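Local coordinates for protein UDP-N-Acetylglucosamine 2-Epimerase (Thermus thermophilus, PDB 1V4V) that probably interconverts UDP-N-acetylglucosamine and UDP-N-acetylmannosamine by inverting the configuration at C2 of the sugar, at residues Gly284-Gly289 against Ala311-Leu316; Ser275-Thr280 against Glu336-Met341; Arg7-Phe12 against Arg85-Met90; Ala106-Ala111 against Ile116-Val121. All coordinates share one frame; numbering follows the deposited sequence.

How the interactions relate
From the N terminus, the first contact to open is interaction 3, where strand 6-12 meets the end of helix 72-89 and closes a loop of 72 residues. Interaction 4 follows in series and closes a much tighter turn, only four residues, between helix 102-113 and strand 118-121. The two touch through Leu87 and through Ala11 on Val107, and both reach the seven-stranded parallel sheet. Across the molecule, with centres 34 to 43 Å from those of interactions 3 and 4, interactions 1 and 2 serve the six-stranded sheet. There 284-289 with 311-316 nests inside the loop closed by 275-280 with 336-341, and Met341 touches Ile313 and Leu314. Each pair thus lies in one half of a two-domain GT-B architecture.

Interaction 1. Residues Gly284-Gly289 against Ala311-Leu316; sequences GLQEEG and AGILKL
Gln286 leaves its helix with CG opposite the backbone N (chi1 170°) and then bends at chi2 (-94°), which lays its amide before Leu314, whose own CG is tucked between backbone N and carbonyl carbon (chi1 67°). One methyl, Leu314 CD2, sits over the flat amide, 3.4 Å from Gln286 CD and nearly as close to CG, NE2 and OE1. Ile313 adds a second methyl at the nitrogen end, its CD1 3.5 Å from Gln286 NE2. Both side chains cross the glutamine at about a right angle. The contact joins helix 283-291 to strand 314-316, the outermost strand of the parallel sheet in the C-terminal Rossmann-like half, just after a Schellman motif at Gly312 ends the preceding helix. A water lies between the segments, 2.9 Å from Gln286 O and 3.2 Å from Ile313 O, and accepts a short bond from Gln286 NE2 (2.6 Å). With an alanine here, the Leu314 methyl would probably lose the surface it rests on and the water its side-chain donor. The amide therefore plays two parts, apolar through its face and polar through its N-H.

Interaction 2. Residues Ser275-Thr280 against Glu336-Met341; sequences SLLLVT and EELSRM
Leu338 reaches from helix 335-343 toward Leu276 and Leu277, where strand 275-280 runs into the parallel sheet of the C-terminal Rossmann-like domain; the contact is one example of a helix laid against a sheet in this alpha/beta fold. Followed outward, the side chain nears the strand segment mainly through one methyl. Its CB is directed at the strand but stops 5.2 Å short of Leu276 O. Its CG, placed opposite the carbonyl carbon (chi1 -74°), closes that gap only slightly, to 5.0 Å from the same oxygen. There the chain forks. The CD1 branch passes Leu276 at a distance, 5.4 Å from Leu276 CB, whereas the CD2 branch makes the real approach: it comes 4.3 Å from Leu277 CD1 in an apolar, methyl-to-methyl meeting. Leu277 is brought to it by a chi2 of 74°, which turns CD1 toward the helix. Both leucines also lie on Leu331 of helix 321-332, so the small direct contact is part of a larger hydrophobic layer to which Pro295 and Val297 contribute. Leu276 O accepts a hydrogen bond from Arg342 NH2; the same oxygen is 4.1 Å from Leu338 CD2.

Interaction 3. Residues Arg7-Phe12 against Arg85-Met90; sequences RVVLAF and RALKEM
Val9 fits between Leu87 and Met90, where strand 6-12, in the parallel sheet of the N-terminal Rossmann-like domain, receives the last turn of helix 72-89. The compact part of the contact is built on one methyl. Val9 CG1, held opposite the backbone N (chi1 179°), points out of the sheet and lies 3.8 Å from Leu87 CD2; Val9 CB is a little farther from that same leucine methyl, at 4.2 Å. The second neighbour of CG1 is the terminal methyl of Met90, a selenomethionine, with Met90 CE 4.1 Å away. Its chain bends at chi3 (92°), and the side chain meets the valine at about a right angle, whereas Leu87 comes in more slantwise. On this inner side the packing continues through Leu39 of the next strand, which touches both Val9 and Leu87. The looser side lies at the start of the strand, where Arg7 and Met90 are both partly exposed. Arg7 extends from CG to NE past the end of the helix, and its NH1 comes near Lys35 NZ, a like charge that probably repels it mildly. Here carbon rather than nitrogen makes the approach: Arg7 CD is 3.4 Å from Met90 O, while Arg7 NE stays 4.1 Å from that oxygen.

Interaction 4. Residues Ala106-Ala111 against Ile116-Val121; sequences AVAWAA and IPVGHV
The beta-alpha-beta unit formed by strand 94-98, helix 102-113 and strand 118-121 is closed here, as Ala108 and Ala111 on the helix meet Ile116 in the loop before the returning strand and Val118 at its start. A single backbone bond spans the turn: Ile116 N donates to Ala111 O at 2.8 Å and is nearly straight at the hydrogen (165°). The donor stands above the carbonyl plane, 36° out of it. The same turn brings two acceptors together, since Ala111 O is 3.4 Å from Ile116 O without a bond between them. Side chains fill the space beyond. Val118 has CG1 opposite its backbone N (chi1 174°), which turns both methyls to the helix. Its CG2 presses on Ala111 CB at 3.4 Å, tighter than usual for carbon against carbon, and also lies 3.8 Å from Ala108 O; its CG1 lies 4.2 Å from Ala108 CB. In this repeated element of the Rossmann-like fold, small alanines let the helix lie close over the parallel sheet; Ala111 also touches Val95 of the neighbouring strand and Leu87 of helix 72-89. The helix has another face, on which Trp109 meets Phe105 of the second subunit edge-to-face. Back at the turn, Ile116 CB lies 3.6 Å from Ala111 O, beside the bonded nitrogen.

Interaction 1. Residues Gly284-Gly289 against Ala311-Leu316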
loop_
_atom_site.group_PDB
_atom_site.type_symbol
_atom_site.label_atom_id
_atom_site.label_comp_id
_atom_site.label_asym_id
_atom_site.label_seq_id
_atom_site.Cartn_x
_atom_site.Cartn_y
_atom_site.Cartn_z
ATOM N N GLY A 284 -16.853 -5.805 -24.225
ATOM C CA GLY A 284 -17.438 -6.319 -22.999
ATOM C C GLY A 284 -18.409 -7.462 -23.246
ATOM O O GLY A 284 -18.370 -8.490 -22.566
ATOM N N LEU A 285 -19.285 -7.288 -24.226
ATOM C CA LEU A 285 -20.255 -8.328 -24.539
ATOM C C LEU A 285 -19.581 -9.550 -25.149
ATOM O O LEU A 285 -20.018 -10.681 -24.938
ATOM C CB LEU A 285 -21.332 -7.778 -25.475
ATOM C CG LEU A 285 -22.328 -6.880 -24.738
ATOM C CD1 LEU A 285 -23.332 -6.310 -25.706
ATOM C CD2 LEU A 285 -23.042 -7.692 -23.665
ATOM N N GLN A 286 -18.508 -9.330 -25.897
ATOM C CA GLN A 286 -17.792 -10.444 -26.499
ATOM C C GLN A 286 -17.249 -11.321 -25.379
ATOM O O GLN A 286 -17.309 -12.546 -25.445
ATOM C CB GLN A 286 -16.656 -9.919 -27.386
ATOM C CG GLN A 286 -15.697 -10.991 -27.887
ATOM C CD GLN A 286 -14.485 -11.142 -26.991
ATOM O OE1 GLN A 286 -13.769 -10.172 -26.734
ATOM N NE2 GLN A 286 -14.241 -12.359 -26.514
ATOM N N GLU A 287 -16.731 -10.690 -24.330
ATOM C CA GLU A 287 -16.199 -11.445 -23.210
ATOM C C GLU A 287 -17.304 -12.162 -22.451
ATOM O O GLU A 287 -17.093 -13.249 -21.920
ATOM C CB GLU A 287 -15.410 -10.527 -22.275
ATOM C CG GLU A 287 -14.098 -10.073 -22.888
ATOM C CD GLU A 287 -13.198 -9.372 -21.895
ATOM O OE1 GLU A 287 -12.992 -9.921 -20.789
ATOM O OE2 GLU A 287 -12.689 -8.283 -22.227
ATOM N N GLU A 288 -18.483 -11.553 -22.392
ATOM C CA GLU A 288 -19.601 -12.191 -21.710
ATOM C C GLU A 288 -20.022 -13.437 -22.482
ATOM O O GLU A 288 -20.320 -14.473 -21.895
ATOM C CB GLU A 288 -20.785 -11.235 -21.597
ATOM C CG GLU A 288 -20.647 -10.206 -20.493
ATOM C CD GLU A 288 -21.952 -9.490 -20.226
ATOM O OE1 GLU A 288 -22.970 -10.186 -20.026
ATOM O OE2 GLU A 288 -21.960 -8.241 -20.213
ATOM N N GLY A 289 -20.049 -13.333 -23.805
ATOM C CA GLY A 289 -20.424 -14.486 -24.604
ATOM C C GLY A 289 -19.471 -15.631 -24.322
ATOM O O GLY A 289 -19.888 -16.774 -24.136
ATOM N N ALA A 311 -7.524 -17.389 -28.681
ATOM C CA ALA A 311 -8.178 -18.533 -28.055
ATOM C C ALA A 311 -9.230 -19.186 -28.954
ATOM O O ALA A 311 -9.640 -20.318 -28.710
ATOM C CB ALA A 311 -8.816 -18.110 -26.732
ATOM N N GLY A 312 -9.670 -18.467 -29.981
ATOM C CA GLY A 312 -10.666 -19.014 -30.890
ATOM C C GLY A 312 -12.085 -18.943 -30.354
ATOM O O GLY A 312 -12.931 -19.771 -30.697
ATOM N N ILE A 313 -12.354 -17.948 -29.516
ATOM C CA ILE A 313 -13.676 -17.780 -28.926
ATOM C C ILE A 313 -14.513 -16.777 -29.715
ATOM O O ILE A 313 -15.715 -16.629 -29.482
ATOM C CB ILE A 313 -13.566 -17.304 -27.459
ATOM C CG1 ILE A 313 -12.742 -16.017 -27.386
ATOM C CG2 ILE A 313 -12.917 -18.386 -26.604
ATOM C CD1 ILE A 313 -12.612 -15.446 -25.980
ATOM N N LEU A 314 -13.876 -16.088 -30.654
ATOM C CA LEU A 314 -14.579 -15.103 -31.467
ATOM C C LEU A 314 -14.047 -15.114 -32.888
ATOM O O LEU A 314 -12.945 -15.595 -33.150
ATOM C CB LEU A 314 -14.410 -13.699 -30.868
ATOM C CG LEU A 314 -13.005 -13.079 -30.879
ATOM C CD1 LEU A 314 -12.695 -12.518 -32.263
ATOM C CD2 LEU A 314 -12.935 -11.961 -29.849
ATOM N N LYS A 315 -14.841 -14.572 -33.802
ATOM C CA LYS A 315 -14.458 -14.489 -35.202
ATOM C C LYS A 315 -14.700 -13.053 -35.644
ATOM O O LYS A 315 -15.718 -12.456 -35.291
ATOM C CB LYS A 315 -15.310 -15.451 -36.038
ATOM C CG LYS A 315 -14.846 -15.620 -37.476
ATOM C CD LYS A 315 -15.668 -16.681 -38.200
ATOM C CE LYS A 315 -14.987 -17.124 -39.489
ATOM N NZ LYS A 315 -14.736 -15.986 -40.413
ATOM N N LEU A 316 -13.763 -12.485 -36.393
ATOM C CA LEU A 316 -13.930 -11.118 -36.876
ATOM C C LEU A 316 -14.706 -11.146 -38.181
ATOM O O LEU A 316 -14.457 -11.989 -39.045
ATOM C CB LEU A 316 -12.574 -10.454 -37.103
ATOM C CG LEU A 316 -11.781 -10.018 -35.868
ATOM C CD1 LEU A 316 -10.411 -9.516 -36.304
ATOM C CD2 LEU A 316 -12.533 -8.914 -35.128
HETATM O O HOH W 1 -15.906 -14.284 -27.249
#

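Interaction 2. Residues Ser275-Thr280 against Glu336-Met341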
loop_
_atom_site.group_PDB
_atom_site.type_symbol
_atom_site.label_atom_id
_atom_site.label_comp_id
_atom_site.label_asym_id
_atom_site.label_seq_id
_atom_site.Cartn_x
_atom_site.Cartn_y
_atom_site.Cartn_z
ATOM N N SER A 275 -28.796 -18.484 -26.815
ATOM C CA SER A 275 -28.527 -18.218 -28.225
ATOM C C SER A 275 -27.450 -19.109 -28.836
ATOM O O SER A 275 -26.567 -19.610 -28.138
ATOM C CB SER A 275 -28.132 -16.752 -28.411
ATOM O OG SER A 275 -29.169 -15.886 -27.972
ATOM N N LEU A 276 -27.536 -19.284 -30.152
ATOM C CA LEU A 276 -26.589 -20.102 -30.908
ATOM C C LEU A 276 -25.355 -19.279 -31.238
ATOM O O LEU A 276 -24.280 -19.819 -31.504
ATOM C CB LEU A 276 -27.202 -20.538 -32.247
ATOM C CG LEU A 276 -28.468 -21.390 -32.332
ATOM C CD1 LEU A 276 -28.864 -21.554 -33.797
ATOM C CD2 LEU A 276 -28.230 -22.746 -31.700
ATOM N N LEU A 277 -25.526 -17.964 -31.235
ATOM C CA LEU A 277 -24.448 -17.064 -31.615
ATOM C C LEU A 277 -24.728 -15.650 -31.141
ATOM O O LEU A 277 -25.885 -15.244 -31.032
ATOM C CB LEU A 277 -24.340 -17.057 -33.141
ATOM C CG LEU A 277 -23.493 -16.010 -33.856
ATOM C CD1 LEU A 277 -22.024 -16.352 -33.663
ATOM C CD2 LEU A 277 -23.845 -15.975 -35.349
ATOM N N LEU A 278 -23.654 -14.915 -30.861
ATOM C CA LEU A 278 -23.739 -13.515 -30.453
ATOM C C LEU A 278 -23.042 -12.678 -31.521
ATOM O O LEU A 278 -21.899 -12.963 -31.893
ATOM C CB LEU A 278 -23.031 -13.272 -29.114
ATOM C CG LEU A 278 -22.849 -11.778 -28.801
ATOM C CD1 LEU A 278 -24.222 -11.132 -28.590
ATOM C CD2 LEU A 278 -21.965 -11.591 -27.568
ATOM N N VAL A 279 -23.740 -11.665 -32.026
ATOM C CA VAL A 279 -23.180 -10.751 -33.017
ATOM C C VAL A 279 -23.025 -9.436 -32.261
ATOM O O VAL A 279 -23.995 -8.924 -31.701
ATOM C CB VAL A 279 -24.142 -10.540 -34.205
ATOM C CG1 VAL A 279 -23.554 -9.517 -35.183
ATOM C CG2 VAL A 279 -24.392 -11.870 -34.914
ATOM N N THR A 280 -21.818 -8.882 -32.228
ATOM C CA THR A 280 -21.625 -7.637 -31.491
ATOM C C THR A 280 -20.415 -6.844 -31.967
ATOM O O THR A 280 -19.645 -7.311 -32.805
ATOM C CB THR A 280 -21.439 -7.931 -29.987
ATOM O OG1 THR A 280 -21.378 -6.702 -29.256
ATOM C CG2 THR A 280 -20.132 -8.710 -29.751
ATOM N N GLU A 336 -19.801 -27.175 -37.186
ATOM C CA GLU A 336 -18.526 -27.591 -36.613
ATOM C C GLU A 336 -17.737 -26.393 -36.096
ATOM O O GLU A 336 -17.139 -26.455 -35.026
ATOM C CB GLU A 336 -17.685 -28.332 -37.650
ATOM C CG GLU A 336 -18.407 -29.494 -38.311
ATOM C CD GLU A 336 -18.787 -29.194 -39.751
ATOM O OE1 GLU A 336 -19.609 -28.274 -39.991
ATOM O OE2 GLU A 336 -18.246 -29.885 -40.646
ATOM N N GLU A 337 -17.734 -25.301 -36.854
ATOM C CA GLU A 337 -16.997 -24.119 -36.428
ATOM C C GLU A 337 -17.644 -23.521 -35.190
ATOM O O GLU A 337 -16.952 -23.092 -34.273
ATOM C CB GLU A 337 -16.936 -23.077 -37.543
ATOM C CG GLU A 337 -16.059 -21.878 -37.199
ATOM C CD GLU A 337 -15.804 -20.976 -38.389
ATOM O OE1 GLU A 337 -15.122 -19.940 -38.225
ATOM O OE2 GLU A 337 -16.287 -21.305 -39.492
ATOM N N LEU A 338 -18.973 -23.492 -35.161
ATOM C CA LEU A 338 -19.681 -22.960 -34.002
ATOM C C LEU A 338 -19.338 -23.811 -32.778
ATOM O O LEU A 338 -19.089 -23.285 -31.692
ATOM C CB LEU A 338 -21.194 -22.987 -34.238
ATOM C CG LEU A 338 -21.742 -21.929 -35.201
ATOM C CD1 LEU A 338 -23.197 -22.226 -35.499
ATOM C CD2 LEU A 338 -21.594 -20.527 -34.585
ATOM N N SER A 339 -19.314 -25.127 -32.973
ATOM C CA SER A 339 -18.997 -26.066 -31.897
ATOM C C SER A 339 -17.584 -25.857 -31.351
ATOM O O SER A 339 -17.373 -25.894 -30.136
ATOM C CB SER A 339 -19.130 -27.511 -32.398
ATOM O OG SER A 339 -18.769 -28.428 -31.377
ATOM N N ARG A 340 -16.622 -25.653 -32.247
ATOM C CA ARG A 340 -15.234 -25.434 -31.840
ATOM C C ARG A 340 -15.114 -24.183 -30.980
ATOM O O ARG A 340 -14.304 -24.121 -30.054
ATOM C CB ARG A 340 -14.322 -25.271 -33.056
ATOM C CG ARG A 340 -14.064 -26.525 -33.868
ATOM C CD ARG A 340 -12.790 -26.335 -34.679
ATOM N NE ARG A 340 -12.781 -25.041 -35.357
ATOM C CZ ARG A 340 -11.681 -24.388 -35.721
ATOM N NH1 ARG A 340 -10.483 -24.904 -35.476
ATOM N NH2 ARG A 340 -11.783 -23.212 -36.328
HETATM N N MSE A 341 -15.914 -23.175 -31.302
HETATM C CA MSE A 341 -15.879 -21.939 -30.548
HETATM C C MSE A 341 -16.482 -22.159 -29.160
HETATM O O MSE A 341 -15.961 -21.647 -28.173
HETATM C CB MSE A 341 -16.608 -20.845 -31.339
HETATM C CG MSE A 341 -16.036 -20.711 -32.758
HETATM SE SE MSE A 341 -16.826 -19.325 -33.848
HETATM C CE MSE A 341 -16.562 -17.941 -32.514
#

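Interaction 3. Residues Arg7-Phe12 against Arg85-Met90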
loop_
_atom_site.group_PDB
_atom_site.type_symbol
_atom_site.label_atom_id
_atom_site.label_comp_id
_atom_site.label_asym_id
_atom_site.label_seq_id
_atom_site.Cartn_x
_atom_site.Cartn_y
_atom_site.Cartn_z
ATOM N N ARG A 7 -15.761 -15.602 10.305
ATOM C CA ARG A 7 -16.531 -14.627 9.548
ATOM C C ARG A 7 -15.652 -13.929 8.513
ATOM O O ARG A 7 -14.558 -13.454 8.825
ATOM C CB ARG A 7 -17.162 -13.607 10.499
ATOM C CG ARG A 7 -17.962 -14.247 11.636
ATOM C CD ARG A 7 -18.810 -13.224 12.379
ATOM N NE ARG A 7 -19.274 -13.706 13.680
ATOM C CZ ARG A 7 -19.971 -14.823 13.875
ATOM N NH1 ARG A 7 -20.299 -15.601 12.852
ATOM N NH2 ARG A 7 -20.343 -15.166 15.101
ATOM N N VAL A 8 -16.135 -13.883 7.275
ATOM C CA VAL A 8 -15.398 -13.258 6.180
ATOM C C VAL A 8 -16.220 -12.106 5.628
ATOM O O VAL A 8 -17.286 -12.310 5.052
ATOM C CB VAL A 8 -15.125 -14.272 5.047
ATOM C CG1 VAL A 8 -14.329 -13.612 3.925
ATOM C CG2 VAL A 8 -14.371 -15.460 5.600
ATOM N N VAL A 9 -15.722 -10.891 5.810
ATOM C CA VAL A 9 -16.435 -9.717 5.343
ATOM C C VAL A 9 -15.973 -9.270 3.963
ATOM O O VAL A 9 -14.781 -9.062 3.735
ATOM C CB VAL A 9 -16.267 -8.534 6.337
ATOM C CG1 VAL A 9 -17.002 -7.294 5.821
ATOM C CG2 VAL A 9 -16.810 -8.926 7.716
ATOM N N LEU A 10 -16.922 -9.156 3.042
ATOM C CA LEU A 10 -16.621 -8.674 1.700
ATOM C C LEU A 10 -17.055 -7.217 1.714
ATOM O O LEU A 10 -18.225 -6.916 1.940
ATOM C CB LEU A 10 -17.416 -9.441 0.637
ATOM C CG LEU A 10 -17.045 -10.907 0.432
ATOM C CD1 LEU A 10 -17.584 -11.743 1.588
ATOM C CD2 LEU A 10 -17.637 -11.394 -0.885
ATOM N N ALA A 11 -16.106 -6.315 1.490
ATOM C CA ALA A 11 -16.396 -4.891 1.501
ATOM C C ALA A 11 -16.230 -4.278 0.115
ATOM O O ALA A 11 -15.160 -4.363 -0.476
ATOM C CB ALA A 11 -15.474 -4.196 2.492
ATOM N N PHE A 12 -17.297 -3.672 -0.391
ATOM C CA PHE A 12 -17.282 -3.036 -1.708
ATOM C C PHE A 12 -18.376 -1.977 -1.772
ATOM O O PHE A 12 -19.287 -1.970 -0.939
ATOM C CB PHE A 12 -17.465 -4.092 -2.797
ATOM C CG PHE A 12 -18.644 -4.995 -2.577
ATOM C CD1 PHE A 12 -19.924 -4.593 -2.945
ATOM C CD2 PHE A 12 -18.475 -6.244 -1.984
ATOM C CE1 PHE A 12 -21.023 -5.424 -2.726
ATOM C CE2 PHE A 12 -19.570 -7.084 -1.759
ATOM C CZ PHE A 12 -20.845 -6.674 -2.130
ATOM N N ARG A 85 -14.213 0.328 12.807
ATOM C CA ARG A 85 -15.229 -0.001 13.804
ATOM C C ARG A 85 -16.212 -1.039 13.279
ATOM O O ARG A 85 -16.583 -1.972 13.995
ATOM C CB ARG A 85 -15.988 1.259 14.235
ATOM C CG ARG A 85 -17.047 0.995 15.307
ATOM C CD ARG A 85 -17.548 2.271 15.973
ATOM N NE ARG A 85 -18.044 3.253 15.014
ATOM C CZ ARG A 85 -17.314 4.246 14.511
ATOM N NH1 ARG A 85 -16.049 4.398 14.877
ATOM N NH2 ARG A 85 -17.849 5.086 13.640
ATOM N N ALA A 86 -16.632 -0.878 12.027
ATOM C CA ALA A 86 -17.572 -1.814 11.420
ATOM C C ALA A 86 -16.984 -3.220 11.325
ATOM O O ALA A 86 -17.667 -4.203 11.613
ATOM C CB ALA A 86 -17.990 -1.320 10.024
ATOM N N LEU A 87 -15.719 -3.326 10.927
ATOM C CA LEU A 87 -15.099 -4.637 10.792
ATOM C C LEU A 87 -14.917 -5.320 12.143
ATOM O O LEU A 87 -15.043 -6.540 12.254
ATOM C CB LEU A 87 -13.747 -4.518 10.079
ATOM C CG LEU A 87 -13.849 -3.994 8.639
ATOM C CD1 LEU A 87 -12.454 -3.833 8.051
ATOM C CD2 LEU A 87 -14.686 -4.965 7.792
ATOM N N LYS A 88 -14.636 -4.524 13.166
ATOM C CA LYS A 88 -14.435 -5.048 14.509
ATOM C C LYS A 88 -15.773 -5.487 15.107
ATOM O O LYS A 88 -15.875 -6.565 15.698
ATOM C CB LYS A 88 -13.787 -3.974 15.385
ATOM C CG LYS A 88 -13.237 -4.478 16.709
ATOM C CD LYS A 88 -12.621 -3.334 17.505
ATOM C CE LYS A 88 -12.070 -3.814 18.839
ATOM N NZ LYS A 88 -11.543 -2.681 19.659
ATOM N N GLU A 89 -16.796 -4.656 14.941
ATOM C CA GLU A 89 -18.125 -4.957 15.469
ATOM C C GLU A 89 -18.784 -6.133 14.750
ATOM O O GLU A 89 -19.615 -6.835 15.328
ATOM C CB GLU A 89 -19.020 -3.717 15.390
ATOM C CG GLU A 89 -18.572 -2.583 16.305
ATOM C CD GLU A 89 -19.485 -1.369 16.246
ATOM O OE1 GLU A 89 -19.227 -0.396 16.984
ATOM O OE2 GLU A 89 -20.460 -1.385 15.467
HETATM N N MSE A 90 -18.419 -6.344 13.488
HETATM C CA MSE A 90 -18.966 -7.454 12.713
HETATM C C MSE A 90 -18.215 -8.743 13.048
HETATM O O MSE A 90 -18.603 -9.825 12.602
HETATM C CB MSE A 90 -18.852 -7.173 11.209
HETATM C CG MSE A 90 -19.740 -6.048 10.711
HETATM SE SE MSE A 90 -19.273 -5.490 8.897
HETATM C CE MSE A 90 -20.486 -6.652 7.915
#

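Interaction 4. Residues Ala106-Ala111 against Ile116-Val121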
loop_
_atom_site.group_PDB
_atom_site.type_symbol
_atom_site.label_atom_id
_atom_site.label_comp_id
_atom_site.label_asym_id
_atom_site.label_seq_id
_atom_site.Cartn_x
_atom_site.Cartn_y
_atom_site.Cartn_z
ATOM N N ALA A 106 -8.637 2.386 1.947
ATOM C CA ALA A 106 -8.972 2.852 3.288
ATOM C C ALA A 106 -9.545 1.705 4.114
ATOM O O ALA A 106 -9.241 1.578 5.300
ATOM C CB ALA A 106 -9.968 4.006 3.216
ATOM N N VAL A 107 -10.363 0.865 3.484
ATOM C CA VAL A 107 -10.955 -0.277 4.178
ATOM C C VAL A 107 -9.888 -1.317 4.503
ATOM O O VAL A 107 -9.857 -1.858 5.608
ATOM C CB VAL A 107 -12.084 -0.925 3.329
ATOM C CG1 VAL A 107 -12.577 -2.201 3.992
ATOM C CG2 VAL A 107 -13.238 0.058 3.175
ATOM N N ALA A 108 -9.004 -1.589 3.543
ATOM C CA ALA A 108 -7.928 -2.550 3.749
ATOM C C ALA A 108 -6.997 -2.077 4.868
ATOM O O ALA A 108 -6.520 -2.883 5.676
ATOM C CB ALA A 108 -7.134 -2.739 2.461
ATOM N N TRP A 109 -6.737 -0.775 4.919
ATOM C CA TRP A 109 -5.856 -0.249 5.959
ATOM C C TRP A 109 -6.550 -0.342 7.324
ATOM O O TRP A 109 -5.914 -0.644 8.336
ATOM C CB TRP A 109 -5.464 1.199 5.639
ATOM C CG TRP A 109 -4.332 1.734 6.485
ATOM C CD1 TRP A 109 -3.371 1.010 7.132
ATOM C CD2 TRP A 109 -4.036 3.111 6.744
ATOM N NE1 TRP A 109 -2.495 1.850 7.779
ATOM C CE2 TRP A 109 -2.880 3.145 7.557
ATOM C CE3 TRP A 109 -4.633 4.320 6.368
ATOM C CZ2 TRP A 109 -2.310 4.343 8.001
ATOM C CZ3 TRP A 109 -4.066 5.512 6.810
ATOM C CH2 TRP A 109 -2.916 5.512 7.616
ATOM N N ALA A 110 -7.858 -0.097 7.341
ATOM C CA ALA A 110 -8.635 -0.177 8.574
ATOM C C ALA A 110 -8.559 -1.607 9.106
ATOM O O ALA A 110 -8.353 -1.825 10.299
ATOM C CB ALA A 110 -10.083 0.207 8.305
ATOM N N ALA A 111 -8.723 -2.581 8.212
ATOM C CA ALA A 111 -8.659 -3.986 8.588
ATOM C C ALA A 111 -7.282 -4.301 9.150
ATOM O O ALA A 111 -7.153 -4.932 10.203
ATOM C CB ALA A 111 -8.942 -4.867 7.376
ATOM N N ILE A 116 -6.868 -7.543 11.279
ATOM C CA ILE A 116 -7.646 -8.508 10.503
ATOM C C ILE A 116 -6.986 -8.749 9.145
ATOM O O ILE A 116 -6.721 -7.803 8.399
ATOM C CB ILE A 116 -9.082 -7.992 10.268
ATOM C CG1 ILE A 116 -9.716 -7.590 11.605
ATOM C CG2 ILE A 116 -9.924 -9.080 9.582
ATOM C CD1 ILE A 116 -10.973 -6.765 11.472
ATOM N N PRO A 117 -6.700 -10.021 8.813
ATOM C CA PRO A 117 -6.067 -10.361 7.531
ATOM C C PRO A 117 -6.926 -9.860 6.381
ATOM O O PRO A 117 -8.151 -9.885 6.465
ATOM C CB PRO A 117 -6.007 -11.888 7.555
ATOM C CG PRO A 117 -6.014 -12.221 9.008
ATOM C CD PRO A 117 -6.981 -11.236 9.599
ATOM N N VAL A 118 -6.274 -9.425 5.307
ATOM C CA VAL A 118 -6.975 -8.900 4.140
ATOM C C VAL A 118 -6.624 -9.652 2.865
ATOM O O VAL A 118 -5.464 -9.995 2.631
ATOM C CB VAL A 118 -6.626 -7.407 3.917
ATOM C CG1 VAL A 118 -7.237 -6.909 2.607
ATOM C CG2 VAL A 118 -7.125 -6.584 5.080
ATOM N N GLY A 119 -7.638 -9.894 2.041
ATOM C CA GLY A 119 -7.427 -10.570 0.771
ATOM C C GLY A 119 -7.840 -9.597 -0.318
ATOM O O GLY A 119 -8.837 -8.891 -0.164
ATOM N N HIS A 120 -7.083 -9.545 -1.408
ATOM C CA HIS A 120 -7.389 -8.627 -2.504
ATOM C C HIS A 120 -7.761 -9.398 -3.770
ATOM O O HIS A 120 -6.917 -10.069 -4.367
ATOM C CB HIS A 120 -6.174 -7.735 -2.777
ATOM C CG HIS A 120 -6.480 -6.536 -3.614
ATOM N ND1 HIS A 120 -5.499 -5.677 -4.065
ATOM C CD2 HIS A 120 -7.654 -6.026 -4.054
ATOM C CE1 HIS A 120 -6.056 -4.690 -4.740
ATOM N NE2 HIS A 120 -7.366 -4.877 -4.749
ATOM N N VAL A 121 -9.029 -9.299 -4.167
ATOM C CA VAL A 121 -9.534 -9.989 -5.355
ATOM C C VAL A 121 -9.192 -9.224 -6.640
ATOM O O VAL A 121 -9.269 -7.993 -6.686
ATOM C CB VAL A 121 -11.068 -10.191 -5.245
ATOM C CG1 VAL A 121 -11.601 -10.952 -6.460
ATOM C CG2 VAL A 121 -11.397 -10.960 -3.956
#